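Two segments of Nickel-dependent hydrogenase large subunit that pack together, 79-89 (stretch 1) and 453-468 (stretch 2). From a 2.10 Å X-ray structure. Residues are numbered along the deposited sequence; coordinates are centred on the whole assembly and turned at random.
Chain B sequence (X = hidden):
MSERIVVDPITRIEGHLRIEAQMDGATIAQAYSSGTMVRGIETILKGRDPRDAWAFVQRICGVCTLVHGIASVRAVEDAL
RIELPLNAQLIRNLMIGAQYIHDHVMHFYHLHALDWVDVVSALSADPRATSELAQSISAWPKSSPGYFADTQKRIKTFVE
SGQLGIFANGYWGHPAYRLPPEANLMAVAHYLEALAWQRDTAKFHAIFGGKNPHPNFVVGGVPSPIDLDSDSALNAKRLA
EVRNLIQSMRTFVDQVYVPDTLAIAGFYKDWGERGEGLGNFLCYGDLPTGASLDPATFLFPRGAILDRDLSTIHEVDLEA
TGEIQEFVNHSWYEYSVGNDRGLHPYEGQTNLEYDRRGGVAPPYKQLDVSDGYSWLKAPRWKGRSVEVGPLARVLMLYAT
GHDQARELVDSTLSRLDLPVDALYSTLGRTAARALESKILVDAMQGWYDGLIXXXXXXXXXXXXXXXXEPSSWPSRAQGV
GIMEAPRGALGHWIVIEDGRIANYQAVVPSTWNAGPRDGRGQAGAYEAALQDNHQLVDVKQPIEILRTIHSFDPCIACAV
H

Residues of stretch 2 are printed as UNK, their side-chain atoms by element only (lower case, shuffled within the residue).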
# COMPACT_ATOMS: atom_id res chain seq x y z
N ALA B 79 -2.75 -17.97 -17.45
CA ALA B 79 -3.06 -19.40 -17.35
C ALA B 79 -3.98 -19.86 -18.48
O ALA B 79 -3.86 -21.00 -19.01
CB ALA B 79 -3.71 -19.68 -15.97
N LEU B 80 -4.88 -18.96 -18.86
CA LEU B 80 -6.04 -19.27 -19.70
C LEU B 80 -5.84 -18.75 -21.11
O LEU B 80 -6.63 -19.09 -22.04
CB LEU B 80 -7.23 -18.56 -19.11
CG LEU B 80 -8.10 -19.38 -18.16
CD1 LEU B 80 -7.68 -20.82 -17.71
CD2 LEU B 80 -9.05 -18.67 -17.27
N ARG B 81 -4.77 -17.97 -21.29
CA ARG B 81 -4.41 -17.27 -22.57
C ARG B 81 -5.50 -16.36 -23.02
O ARG B 81 -5.98 -16.46 -24.15
CB ARG B 81 -4.04 -18.24 -23.73
CG ARG B 81 -3.47 -19.52 -23.16
CD ARG B 81 -2.01 -19.70 -23.33
NE ARG B 81 -1.83 -20.86 -24.23
CZ ARG B 81 -1.66 -20.80 -25.57
NH1 ARG B 81 -1.49 -21.94 -26.27
NH2 ARG B 81 -1.63 -19.63 -26.22
N ILE B 82 -5.96 -15.49 -22.15
CA ILE B 82 -6.93 -14.54 -22.60
C ILE B 82 -6.13 -13.32 -23.06
O ILE B 82 -5.32 -12.81 -22.31
CB ILE B 82 -7.79 -14.18 -21.41
CG1 ILE B 82 -8.51 -15.44 -20.95
CG2 ILE B 82 -8.73 -13.01 -21.74
CD1 ILE B 82 -9.22 -15.29 -19.56
N GLU B 83 -6.39 -12.80 -24.26
CA GLU B 83 -5.84 -11.48 -24.68
C GLU B 83 -6.81 -10.36 -24.32
O GLU B 83 -8.01 -10.48 -24.55
CB GLU B 83 -5.70 -11.41 -26.23
CG GLU B 83 -4.62 -12.29 -26.83
CD GLU B 83 -3.29 -11.55 -27.01
OE1 GLU B 83 -3.28 -10.32 -27.38
OE2 GLU B 83 -2.25 -12.23 -26.78
N LEU B 84 -6.29 -9.24 -23.83
CA LEU B 84 -7.15 -8.10 -23.50
C LEU B 84 -7.47 -7.32 -24.75
O LEU B 84 -6.58 -7.11 -25.57
CB LEU B 84 -6.41 -7.12 -22.60
CG LEU B 84 -6.14 -7.42 -21.15
CD1 LEU B 84 -5.77 -6.09 -20.44
CD2 LEU B 84 -7.33 -8.08 -20.51
N PRO B 85 -8.63 -6.65 -24.77
CA PRO B 85 -8.83 -5.58 -25.77
C PRO B 85 -7.94 -4.37 -25.49
O PRO B 85 -7.60 -4.07 -24.32
CB PRO B 85 -10.30 -5.16 -25.57
CG PRO B 85 -10.90 -6.16 -24.58
CD PRO B 85 -9.75 -6.77 -23.82
N LEU B 86 -7.61 -3.62 -26.53
CA LEU B 86 -6.65 -2.51 -26.38
C LEU B 86 -7.13 -1.52 -25.28
O LEU B 86 -6.31 -1.04 -24.49
CB LEU B 86 -6.47 -1.77 -27.71
CG LEU B 86 -5.49 -0.59 -27.71
CD1 LEU B 86 -4.10 -0.96 -27.16
CD2 LEU B 86 -5.33 -0.11 -29.20
N ASN B 87 -8.42 -1.19 -25.27
CA ASN B 87 -8.86 -0.12 -24.35
C ASN B 87 -8.64 -0.61 -22.93
O ASN B 87 -8.28 0.17 -22.05
CB ASN B 87 -10.35 0.18 -24.50
CG ASN B 87 -10.67 0.88 -25.78
OD1 ASN B 87 -9.84 1.61 -26.32
ND2 ASN B 87 -11.91 0.66 -26.31
N ALA B 88 -8.82 -1.92 -22.69
CA ALA B 88 -8.59 -2.41 -21.33
C ALA B 88 -7.12 -2.24 -20.95
O ALA B 88 -6.77 -1.92 -19.79
CB ALA B 88 -9.03 -3.89 -21.21
N GLN B 89 -6.24 -2.53 -21.89
CA GLN B 89 -4.83 -2.48 -21.61
C GLN B 89 -4.37 -1.04 -21.34
O GLN B 89 -3.62 -0.80 -20.40
CB GLN B 89 -4.01 -3.12 -22.77
CG GLN B 89 -2.54 -3.35 -22.33
CD GLN B 89 -2.36 -4.61 -21.43
OE1 GLN B 89 -2.01 -5.69 -21.92
NE2 GLN B 89 -2.52 -4.44 -20.14
N UNK B 453 -8.10 8.05 -29.02
CA UNK B 453 -8.04 7.81 -30.48
C UNK B 453 -8.67 6.49 -30.78
O UNK B 453 -9.33 6.36 -31.81
c UNK B 453 -6.59 7.85 -30.99
N UNK B 454 -8.48 5.50 -29.90
CA UNK B 454 -9.02 4.19 -30.18
C UNK B 454 -10.54 4.24 -30.11
O UNK B 454 -11.23 3.69 -30.98
o UNK B 454 -9.33 0.87 -28.90
c UNK B 454 -8.82 1.71 -29.70
n UNK B 454 -8.49 1.40 -30.98
c UNK B 454 -8.47 3.11 -29.24
N UNK B 455 -11.07 4.94 -29.10
CA UNK B 455 -12.51 5.09 -28.96
C UNK B 455 -13.11 5.87 -30.15
O UNK B 455 -14.07 5.41 -30.79
c UNK B 455 -14.32 6.23 -27.64
c UNK B 455 -12.86 5.78 -27.65
c UNK B 455 -12.59 4.83 -26.50
N UNK B 456 -12.48 7.00 -30.49
CA UNK B 456 -12.85 7.80 -31.66
C UNK B 456 -12.89 6.98 -32.99
O UNK B 456 -13.81 7.12 -33.78
c UNK B 456 -11.68 11.29 -32.93
c UNK B 456 -12.38 9.92 -32.92
c UNK B 456 -11.96 9.07 -31.77
c UNK B 456 -12.18 12.03 -34.19
n UNK B 456 -11.81 13.45 -34.15
N UNK B 457 -11.99 6.03 -33.17
CA UNK B 457 -11.98 5.25 -34.40
C UNK B 457 -13.07 4.12 -34.41
O UNK B 457 -13.09 3.28 -35.32
o UNK B 457 -10.43 3.48 -33.70
c UNK B 457 -10.58 4.63 -34.55
N UNK B 458 -13.85 4.01 -33.32
CA UNK B 458 -14.94 3.02 -33.26
C UNK B 458 -14.73 1.75 -32.40
O UNK B 458 -15.61 0.90 -32.41
N UNK B 459 -13.58 1.57 -31.73
CA UNK B 459 -13.38 0.41 -30.85
C UNK B 459 -13.71 0.82 -29.40
O UNK B 459 -12.93 1.54 -28.73
c UNK B 459 -11.67 -1.33 -30.01
o UNK B 459 -12.68 -1.92 -29.50
o UNK B 459 -10.47 -1.68 -29.73
c UNK B 459 -11.93 -0.12 -30.94
N UNK B 460 -14.90 0.42 -28.93
CA UNK B 460 -15.26 0.76 -27.56
C UNK B 460 -15.28 -0.51 -26.70
O UNK B 460 -15.87 -0.53 -25.63
c UNK B 460 -16.61 2.78 -28.22
c UNK B 460 -16.61 1.48 -27.47
o UNK B 460 -17.62 0.66 -28.06
N UNK B 461 -14.68 -1.58 -27.20
CA UNK B 461 -14.64 -2.79 -26.43
C UNK B 461 -13.73 -2.67 -25.16
O UNK B 461 -12.63 -2.12 -25.25
c UNK B 461 -15.22 -6.08 -27.56
c UNK B 461 -15.28 -7.50 -27.04
c UNK B 461 -14.17 -3.88 -27.38
c UNK B 461 -14.19 -5.28 -26.81
n UNK B 461 -16.44 -7.64 -26.10
N UNK B 462 -14.14 -3.25 -24.02
CA UNK B 462 -13.35 -3.18 -22.79
C UNK B 462 -13.23 -4.55 -22.11
O UNK B 462 -12.51 -4.69 -21.10
c UNK B 462 -13.99 -2.16 -21.76
o UNK B 462 -15.41 -2.39 -21.72
c UNK B 462 -13.73 -0.68 -22.15
N UNK B 463 -13.86 -5.59 -22.67
CA UNK B 463 -13.87 -6.88 -21.99
C UNK B 463 -13.97 -8.03 -22.95
O UNK B 463 -14.88 -8.07 -23.80
c UNK B 463 -16.31 -9.07 -20.62
c UNK B 463 -15.24 -8.22 -20.29
c UNK B 463 -15.06 -6.91 -21.00
c UNK B 463 -14.54 -9.86 -18.58
c UNK B 463 -16.51 -10.30 -19.89
c UNK B 463 -14.39 -8.60 -19.26
c UNK B 463 -15.61 -10.69 -18.91
N UNK B 464 -13.04 -8.97 -22.83
CA UNK B 464 -13.01 -10.15 -23.68
C UNK B 464 -13.80 -11.21 -22.86
O UNK B 464 -13.32 -11.68 -21.81
c UNK B 464 -11.54 -10.58 -23.85
n UNK B 464 -12.44 -12.56 -24.83
c UNK B 464 -11.37 -11.88 -24.66
o UNK B 464 -10.23 -12.31 -25.01
N UNK B 465 -15.05 -11.49 -23.26
CA UNK B 465 -15.88 -12.44 -22.54
C UNK B 465 -15.63 -13.92 -22.87
O UNK B 465 -16.24 -14.82 -22.27
c UNK B 465 -17.49 -11.47 -25.42
o UNK B 465 -18.08 -11.61 -26.53
c UNK B 465 -17.38 -12.14 -22.75
c UNK B 465 -17.98 -12.45 -24.22
o UNK B 465 -16.55 -10.60 -25.32
N UNK B 466 -14.78 -14.19 -23.85
CA UNK B 466 -14.85 -15.51 -24.49
C UNK B 466 -14.54 -16.68 -23.49
O UNK B 466 -15.19 -17.75 -23.51
c UNK B 466 -13.67 -14.26 -26.53
o UNK B 466 -13.04 -16.51 -25.86
c UNK B 466 -14.13 -15.59 -25.92
N UNK B 467 -13.63 -16.46 -22.53
CA UNK B 467 -13.28 -17.51 -21.57
C UNK B 467 -13.78 -17.15 -20.14
O UNK B 467 -13.24 -17.64 -19.13
c UNK B 467 -11.98 -19.67 -23.40
c UNK B 467 -9.75 -18.68 -22.86
c UNK B 467 -11.77 -17.83 -21.55
c UNK B 467 -11.23 -18.43 -22.88
N UNK B 468 -14.83 -16.35 -20.06
CA UNK B 468 -15.40 -15.96 -18.75
C UNK B 468 -15.98 -17.14 -17.97
O UNK B 468 -15.84 -17.20 -16.76
c UNK B 468 -17.10 -14.45 -17.65
c UNK B 468 -17.39 -13.56 -15.54
c UNK B 468 -15.80 -12.40 -14.16
c UNK B 468 -18.38 -14.73 -17.22
c UNK B 468 -14.84 -12.51 -15.15
c UNK B 468 -17.08 -12.92 -14.32
c UNK B 468 -16.45 -13.72 -16.57
c UNK B 468 -16.46 -14.87 -18.94
n UNK B 468 -18.55 -14.19 -15.94
c UNK B 468 -15.15 -13.21 -16.38
O HOH W 1 -10.42 -2.14 -27.05

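Position 453 has one side-chain carbon, in a helix and out of reach of stretch 1. It is Ala453.

Position 454 has two carbons, the second carrying one oxygen and one nitrogen. Its CA-to-CB bond points toward stretch 1, and the side chain meets Leu86 and Asn87. This is a short amide, Asn454. Its amide is probably turned over in the model, so its partners are left open.

Position 455 has three carbons, forked at the first. It lies sideways to stretch 1, near Asn87. It is Val455.

Position 456 has four carbons in a row ending in nitrogen, fully extended and exposed. It touches nothing on stretch 1. It is Lys456.

Position 457 has one carbon and one oxygen, out of reach of stretch 1. It is Ser457. Its OG donates to O of Asn454 at 2.8 Å, which ties the side chain back to the helix end.

Position 458 has no side-chain atoms. It is Gly458. Its phi is positive, in a Schellman motif, and a CB here would be jammed against the carbonyl O of Ser457.

Position 459 has two carbons, the second carrying two oxygens. Its backbone O accepts from ND2 of Asn87 at 2.8 Å. This is a short carboxylate, Asp459.

Position 460 has one carbon bearing an oxygen and a carbon. Its CA-to-CB bond points away from stretch 1, but its CA lies 3.6 Å from ND2 of Asn87. A threonine fits: Thr460.

Position 461 has four carbons in a row ending in nitrogen. The second carbon is 4.1 Å from CG of Pro85, while the end leads away from stretch 1. It is Lys461. Its N donates to OD1 of Asp459 at 3.1 Å.

Position 462 again has one carbon bearing an oxygen and a carbon. Its CA-to-CB bond points away, yet its backbone O is 3.6 Å from CB of Ala88. It is Thr462.

Position 463 has one carbon followed by a six-carbon ring. Its CA-to-CB bond points away from stretch 1; the backbone N sits 3.6 Å from CG of Pro85. It is Phe463. Its O accepts from NZ of Lys461 at 2.8 Å.

Position 464 has two carbons, the second carrying one oxygen and one nitrogen. Its CA-to-CB bond points toward stretch 1, and it touches Ile82, Glu83 and Pro85. It is Asn464.

Position 465 has three carbons, the third carrying two oxygens. It is Glu465. Its OE1 forms a salt bridge with NZ of Lys461 at 3.1 Å.

Position 466 has one carbon bearing an oxygen and a carbon, exposed and without contact. It is Thr466.

Position 467 has four carbons, forked at the second. One end carbon lies 4.0 Å from CG1 of Ile82 and 3.3 Å from O of Leu80. It is Leu467, and that carbon is CD1.

Position 468 has one carbon, then fused five- and six-membered rings holding eight carbons and one nitrogen. Its CA-to-CB bond points away. It is Trp468.

The contact centres on Asn87. Its ND2 donates to O of Asp459 and to O of Lys461 (3.1 Å). Water 1 joins N of Asn87 to OD2 of Asp459 and O of Lys461. Pro85 packs against the backbone at 462–464, and Ile82 meets Leu467 farther along.

Stretch 2 453-468: ANVKSGDTKTFNETLW
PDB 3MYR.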